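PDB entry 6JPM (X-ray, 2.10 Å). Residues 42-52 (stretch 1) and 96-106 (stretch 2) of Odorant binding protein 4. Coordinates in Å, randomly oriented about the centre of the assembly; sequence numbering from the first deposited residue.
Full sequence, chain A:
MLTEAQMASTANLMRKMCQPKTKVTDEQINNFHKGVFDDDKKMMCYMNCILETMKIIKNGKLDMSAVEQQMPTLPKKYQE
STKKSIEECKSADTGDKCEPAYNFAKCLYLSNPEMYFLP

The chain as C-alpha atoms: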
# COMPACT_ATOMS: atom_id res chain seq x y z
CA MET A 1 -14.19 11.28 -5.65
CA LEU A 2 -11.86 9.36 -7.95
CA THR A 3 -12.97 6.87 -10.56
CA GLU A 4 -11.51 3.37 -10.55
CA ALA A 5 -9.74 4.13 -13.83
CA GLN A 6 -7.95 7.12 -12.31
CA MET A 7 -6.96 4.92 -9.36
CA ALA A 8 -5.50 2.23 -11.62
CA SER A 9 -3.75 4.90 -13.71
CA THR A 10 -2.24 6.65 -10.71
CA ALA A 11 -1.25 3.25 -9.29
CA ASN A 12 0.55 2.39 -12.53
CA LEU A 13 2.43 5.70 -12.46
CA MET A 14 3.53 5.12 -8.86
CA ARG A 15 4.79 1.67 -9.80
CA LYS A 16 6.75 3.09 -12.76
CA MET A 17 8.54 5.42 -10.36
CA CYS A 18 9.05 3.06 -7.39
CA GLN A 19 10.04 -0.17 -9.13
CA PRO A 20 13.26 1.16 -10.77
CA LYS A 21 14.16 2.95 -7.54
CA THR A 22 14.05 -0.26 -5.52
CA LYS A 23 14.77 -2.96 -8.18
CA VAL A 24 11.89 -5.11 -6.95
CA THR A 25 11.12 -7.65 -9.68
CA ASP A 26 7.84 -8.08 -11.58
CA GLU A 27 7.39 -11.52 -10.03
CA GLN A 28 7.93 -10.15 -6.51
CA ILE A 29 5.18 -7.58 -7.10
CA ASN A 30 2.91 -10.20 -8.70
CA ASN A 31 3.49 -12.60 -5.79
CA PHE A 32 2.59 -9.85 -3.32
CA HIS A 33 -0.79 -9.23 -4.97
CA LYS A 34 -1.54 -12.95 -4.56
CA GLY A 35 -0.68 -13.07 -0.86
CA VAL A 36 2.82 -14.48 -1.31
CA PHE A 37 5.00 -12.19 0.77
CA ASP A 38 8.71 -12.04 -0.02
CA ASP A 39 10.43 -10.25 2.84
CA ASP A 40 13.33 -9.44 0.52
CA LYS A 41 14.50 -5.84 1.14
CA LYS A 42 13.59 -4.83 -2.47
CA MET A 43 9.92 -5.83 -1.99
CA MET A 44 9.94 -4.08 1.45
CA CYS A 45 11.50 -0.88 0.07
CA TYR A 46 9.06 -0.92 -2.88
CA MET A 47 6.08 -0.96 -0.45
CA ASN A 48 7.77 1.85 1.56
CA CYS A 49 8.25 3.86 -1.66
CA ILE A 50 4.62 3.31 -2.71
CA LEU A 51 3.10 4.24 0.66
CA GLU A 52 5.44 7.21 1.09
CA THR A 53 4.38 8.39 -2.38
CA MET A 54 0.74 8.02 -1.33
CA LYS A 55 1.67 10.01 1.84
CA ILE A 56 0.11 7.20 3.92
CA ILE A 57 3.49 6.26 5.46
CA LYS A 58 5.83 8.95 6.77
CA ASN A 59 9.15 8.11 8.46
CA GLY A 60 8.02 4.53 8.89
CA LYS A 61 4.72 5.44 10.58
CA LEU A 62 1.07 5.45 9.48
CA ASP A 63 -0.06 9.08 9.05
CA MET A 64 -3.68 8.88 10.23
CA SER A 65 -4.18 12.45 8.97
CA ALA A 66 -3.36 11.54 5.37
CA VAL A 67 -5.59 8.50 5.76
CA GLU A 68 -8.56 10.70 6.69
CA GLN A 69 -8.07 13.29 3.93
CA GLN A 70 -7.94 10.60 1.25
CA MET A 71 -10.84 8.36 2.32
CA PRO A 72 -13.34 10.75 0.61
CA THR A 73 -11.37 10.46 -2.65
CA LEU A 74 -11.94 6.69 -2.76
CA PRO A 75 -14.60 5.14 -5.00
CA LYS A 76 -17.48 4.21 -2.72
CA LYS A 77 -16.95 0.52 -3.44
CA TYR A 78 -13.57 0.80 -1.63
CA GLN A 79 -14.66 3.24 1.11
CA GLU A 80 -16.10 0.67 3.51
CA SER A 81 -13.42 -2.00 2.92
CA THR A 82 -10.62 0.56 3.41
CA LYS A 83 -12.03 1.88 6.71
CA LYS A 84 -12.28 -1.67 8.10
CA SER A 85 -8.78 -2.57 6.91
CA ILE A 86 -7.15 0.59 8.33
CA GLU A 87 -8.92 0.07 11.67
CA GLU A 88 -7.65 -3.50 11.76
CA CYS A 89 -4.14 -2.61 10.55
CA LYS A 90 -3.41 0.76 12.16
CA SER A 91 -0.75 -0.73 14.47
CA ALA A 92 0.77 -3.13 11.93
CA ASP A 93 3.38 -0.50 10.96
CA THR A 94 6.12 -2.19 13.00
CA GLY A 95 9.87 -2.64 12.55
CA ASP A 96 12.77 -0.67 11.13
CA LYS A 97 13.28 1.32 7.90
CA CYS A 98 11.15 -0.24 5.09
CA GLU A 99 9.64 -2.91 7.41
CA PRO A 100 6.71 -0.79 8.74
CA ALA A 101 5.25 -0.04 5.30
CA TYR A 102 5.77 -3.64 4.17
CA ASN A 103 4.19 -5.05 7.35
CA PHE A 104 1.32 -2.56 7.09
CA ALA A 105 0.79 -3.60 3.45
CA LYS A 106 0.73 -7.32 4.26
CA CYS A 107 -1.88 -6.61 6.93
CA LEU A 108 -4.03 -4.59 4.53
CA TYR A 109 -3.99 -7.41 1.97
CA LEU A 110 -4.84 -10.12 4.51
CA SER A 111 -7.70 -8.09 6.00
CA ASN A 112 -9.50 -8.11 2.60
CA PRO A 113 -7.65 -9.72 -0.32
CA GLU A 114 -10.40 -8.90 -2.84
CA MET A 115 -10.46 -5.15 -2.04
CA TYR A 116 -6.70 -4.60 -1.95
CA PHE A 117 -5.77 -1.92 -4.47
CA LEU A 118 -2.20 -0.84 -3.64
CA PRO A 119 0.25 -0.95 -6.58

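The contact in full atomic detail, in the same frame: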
# COMPACT_ATOMS: atom_id res chain seq x y z
N LYS A 42 14.10 -5.54 -1.28
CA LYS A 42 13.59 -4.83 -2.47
C LYS A 42 12.06 -4.75 -2.44
O LYS A 42 11.55 -3.73 -2.70
CB LYS A 42 14.10 -5.41 -3.79
CG LYS A 42 15.60 -5.51 -3.94
CD LYS A 42 16.02 -6.03 -5.27
CE LYS A 42 16.43 -7.48 -5.26
NZ LYS A 42 15.31 -8.42 -5.01
N MET A 43 11.39 -5.82 -2.09
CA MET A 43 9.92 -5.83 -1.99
C MET A 43 9.51 -4.88 -0.86
O MET A 43 8.62 -4.15 -1.06
CB MET A 43 9.44 -7.24 -1.67
CG MET A 43 7.96 -7.40 -1.65
SD MET A 43 7.22 -7.20 -3.22
CE MET A 43 6.43 -5.62 -3.02
N MET A 44 10.21 -4.93 0.27
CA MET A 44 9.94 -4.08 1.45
C MET A 44 10.12 -2.60 1.10
O MET A 44 9.25 -1.85 1.34
CB MET A 44 10.80 -4.46 2.66
CG MET A 44 10.36 -5.73 3.31
SD MET A 44 11.02 -6.20 4.88
CE MET A 44 12.69 -5.61 4.79
N CYS A 45 11.21 -2.28 0.45
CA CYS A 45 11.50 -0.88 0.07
C CYS A 45 10.53 -0.40 -1.01
O CYS A 45 10.20 0.71 -0.96
CB CYS A 45 12.99 -0.65 -0.14
SG CYS A 45 13.87 -0.83 1.42
N TYR A 46 10.07 -1.29 -1.87
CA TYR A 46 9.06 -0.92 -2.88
C TYR A 46 7.78 -0.49 -2.17
O TYR A 46 7.27 0.49 -2.50
CB TYR A 46 8.79 -2.03 -3.90
CG TYR A 46 7.63 -1.77 -4.81
CD1 TYR A 46 7.76 -0.97 -5.92
CD2 TYR A 46 6.39 -2.31 -4.55
CE1 TYR A 46 6.70 -0.74 -6.76
CE2 TYR A 46 5.32 -2.10 -5.39
CZ TYR A 46 5.47 -1.29 -6.49
OH TYR A 46 4.46 -1.04 -7.32
N MET A 47 7.30 -1.30 -1.23
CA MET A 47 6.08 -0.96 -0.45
C MET A 47 6.28 0.37 0.31
O MET A 47 5.38 1.15 0.36
CB MET A 47 5.64 -2.10 0.47
CG MET A 47 5.01 -3.30 -0.24
SD MET A 47 4.16 -3.01 -1.78
CE MET A 47 2.70 -2.18 -1.20
N ASN A 48 7.46 0.59 0.88
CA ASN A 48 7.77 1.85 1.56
C ASN A 48 7.67 3.02 0.58
O ASN A 48 7.07 3.99 0.89
CB ASN A 48 9.12 1.83 2.25
CG ASN A 48 9.33 3.08 3.06
OD1 ASN A 48 8.60 3.35 3.97
ND2 ASN A 48 10.28 3.87 2.67
N CYS A 49 8.27 2.86 -0.59
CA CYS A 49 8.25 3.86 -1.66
C CYS A 49 6.80 4.14 -2.06
O CYS A 49 6.48 5.23 -2.14
CB CYS A 49 9.04 3.40 -2.87
SG CYS A 49 9.08 4.60 -4.22
N ILE A 50 6.00 3.11 -2.28
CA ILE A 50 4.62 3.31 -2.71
C ILE A 50 3.84 4.08 -1.65
O ILE A 50 3.17 5.08 -1.95
CB ILE A 50 3.95 1.95 -3.01
CG1 ILE A 50 4.48 1.34 -4.33
CG2 ILE A 50 2.43 2.09 -3.01
CD1 ILE A 50 4.24 2.20 -5.59
N LEU A 51 3.90 3.62 -0.40
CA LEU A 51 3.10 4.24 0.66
C LEU A 51 3.65 5.60 1.06
O LEU A 51 2.87 6.46 1.49
CB LEU A 51 3.01 3.30 1.86
CG LEU A 51 2.13 2.07 1.61
CD1 LEU A 51 2.49 0.95 2.57
CD2 LEU A 51 0.63 2.46 1.74
N GLU A 52 4.95 5.83 0.93
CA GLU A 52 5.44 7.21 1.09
C GLU A 52 4.90 8.10 -0.02
O GLU A 52 4.46 9.22 0.23
CB GLU A 52 6.97 7.24 1.08
CG GLU A 52 7.62 6.93 2.43
CD GLU A 52 9.14 7.11 2.39
OE1 GLU A 52 9.66 7.41 1.29
OE2 GLU A 52 9.80 6.95 3.44
N ASP A 96 11.76 -1.68 11.48
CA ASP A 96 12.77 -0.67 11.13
C ASP A 96 12.80 -0.38 9.64
O ASP A 96 12.58 -1.26 8.86
CB ASP A 96 14.13 -1.18 11.61
CG ASP A 96 15.33 -0.30 11.34
OD1 ASP A 96 15.24 0.92 11.49
OD2 ASP A 96 16.36 -0.87 11.03
N LYS A 97 13.09 0.86 9.30
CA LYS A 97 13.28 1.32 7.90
C LYS A 97 12.10 0.98 6.98
O LYS A 97 11.13 1.57 7.13
CB LYS A 97 14.64 0.85 7.40
CG LYS A 97 15.79 1.77 7.74
CD LYS A 97 16.94 1.11 8.37
CE LYS A 97 17.88 0.44 7.40
NZ LYS A 97 19.12 -0.07 8.03
N CYS A 98 12.24 0.04 6.05
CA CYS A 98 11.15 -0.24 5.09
C CYS A 98 10.15 -1.24 5.68
O CYS A 98 9.09 -1.38 5.13
CB CYS A 98 11.67 -0.76 3.75
SG CYS A 98 12.74 0.39 2.84
N GLU A 99 10.50 -1.88 6.79
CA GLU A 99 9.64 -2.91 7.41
C GLU A 99 8.23 -2.41 7.76
O GLU A 99 7.34 -3.10 7.51
CB GLU A 99 10.30 -3.59 8.60
CG GLU A 99 11.52 -4.39 8.26
CD GLU A 99 12.38 -4.76 9.46
OE1 GLU A 99 12.12 -4.33 10.52
OE2 GLU A 99 13.31 -5.46 9.27
N PRO A 100 8.04 -1.24 8.39
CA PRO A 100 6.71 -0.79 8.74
C PRO A 100 5.75 -0.72 7.54
O PRO A 100 4.71 -1.17 7.67
CB PRO A 100 6.94 0.55 9.42
CG PRO A 100 8.35 0.49 9.87
CD PRO A 100 9.06 -0.34 8.84
N ALA A 101 6.17 -0.12 6.44
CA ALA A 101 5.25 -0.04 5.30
C ALA A 101 4.95 -1.43 4.73
O ALA A 101 3.81 -1.72 4.35
CB ALA A 101 5.81 0.87 4.22
N TYR A 102 5.97 -2.28 4.65
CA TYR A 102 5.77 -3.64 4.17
C TYR A 102 4.82 -4.41 5.09
O TYR A 102 3.87 -5.05 4.63
CB TYR A 102 7.12 -4.35 4.11
CG TYR A 102 7.06 -5.83 3.84
CD1 TYR A 102 6.94 -6.32 2.53
CD2 TYR A 102 7.19 -6.74 4.88
CE1 TYR A 102 6.93 -7.69 2.28
CE2 TYR A 102 7.17 -8.11 4.64
CZ TYR A 102 7.04 -8.58 3.34
OH TYR A 102 7.03 -9.93 3.11
N ASN A 103 5.06 -4.34 6.41
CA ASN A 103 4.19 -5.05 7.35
C ASN A 103 2.77 -4.50 7.32
O ASN A 103 1.81 -5.26 7.38
CB ASN A 103 4.77 -4.96 8.77
CG ASN A 103 5.97 -5.86 8.96
OD1 ASN A 103 6.05 -6.93 8.34
ND2 ASN A 103 6.92 -5.42 9.79
N PHE A 104 2.63 -3.17 7.27
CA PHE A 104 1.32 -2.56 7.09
C PHE A 104 0.64 -3.07 5.83
O PHE A 104 -0.55 -3.41 5.86
CB PHE A 104 1.49 -1.03 7.04
CG PHE A 104 0.19 -0.27 6.83
CD1 PHE A 104 -0.82 -0.31 7.79
CD2 PHE A 104 0.01 0.51 5.70
CE1 PHE A 104 -2.02 0.41 7.61
CE2 PHE A 104 -1.17 1.22 5.50
CZ PHE A 104 -2.19 1.16 6.46
N ALA A 105 1.38 -3.15 4.71
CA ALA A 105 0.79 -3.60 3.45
C ALA A 105 0.32 -5.05 3.54
O ALA A 105 -0.76 -5.39 3.04
CB ALA A 105 1.80 -3.44 2.31
N LYS A 106 1.14 -5.93 4.11
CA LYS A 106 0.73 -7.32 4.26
C LYS A 106 -0.56 -7.41 5.05
O LYS A 106 -1.44 -8.21 4.73
CB LYS A 106 1.80 -8.16 4.98
CG LYS A 106 3.13 -8.27 4.28
CD LYS A 106 3.93 -9.42 4.87
CE LYS A 106 4.10 -9.27 6.37
NZ LYS A 106 4.98 -10.32 6.95
O HOH W 1 8.43 1.79 6.33

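Helices that cross nearly at right angles share only a short length of surface, so a few residues must do most of the work. The pairing of residues 42-52 with residues 96-106 in Odorant binding protein 4 illustrates how this is done. The helix axes are inclined at 85° and approach to 7.4 Å, and together the two stretches bury 603 Å². No direct hydrogen bond crosses between them; a disulfide, close apolar packing and one bound water provide the links. Three residues, Met-44, Cys-98 and Tyr-102, cover the most surface.

Met-44 leaves its helix sideways to the partner, and its m, t, m rotamer lays the flexible chain over one face of the Tyr-102 ring. Its CG stands 3.6 Å from the centroid of the Tyr-102 ring, 23° off the normal, a CH-pi contact; Met-44 SD follows at 4.3 Å from the same centroid, a sulfur-aromatic contact over the same face. An unbranched, polarizable side chain suits such a position, since it can follow a flat surface closely. Beyond the sulfur, Met-44 CE reaches Glu-99 CG at 3.9 Å, touching the aliphatic part of an otherwise polar residue.

Tyr-102 also leaves its helix sideways, with chi1 t, and its ring lies beside Met-43 and Met-44. Met-43 adds an apolar contact obliquely, its CG 4.1 Å from Tyr-102 CE1, and Met-47 packs against the base of the residue, with its CB 4.0 Å from Tyr-102 CA.

Cys-98 points toward the first helix and supplies the covalent link. Its SG is bonded to Cys-45 SG at 2.2 Å, with a chi3 of 99° and chi1 in the m well on both residues. The bond ties together two cysteines 53 positions apart in sequence. Around it, Cys-98 CB packs against Met-44 CB at 4.0 Å and Asn-48 CB at 3.9 Å, so this small residue is a packing element as well as a crosslink.

Where the backbones come closest, the side chain is small. The CA atoms of Asn-48 and Ala-101 are 4.9 Å apart, and Ala-101 CB lies just 3.4 Å from Asn-48 CA, leaving little space between them. Farther along, Leu-51 points toward the second helix and uses CD1 in several contacts: 3.7 Å to Ala-101 CB, 4.0 Å to Phe-104 CD2 at the ring edge, and 4.5 Å to Ala-105 CB. Met-47 CE meets Ala-105 CB at 3.8 Å, extending this buried apolar patch.

Polar groups are reconciled with the packing by water 1. It donates to Asn-48 OD1 and to Lys-97 O, both at 2.8 Å, and accepts from Ala-101 N at 3.0 Å. An amide side chain fits this place well: OD1 takes the water while Asn-48 ND2 makes a weak hydrogen bond to Glu-52 OE2 at 3.2 Å within its own helix.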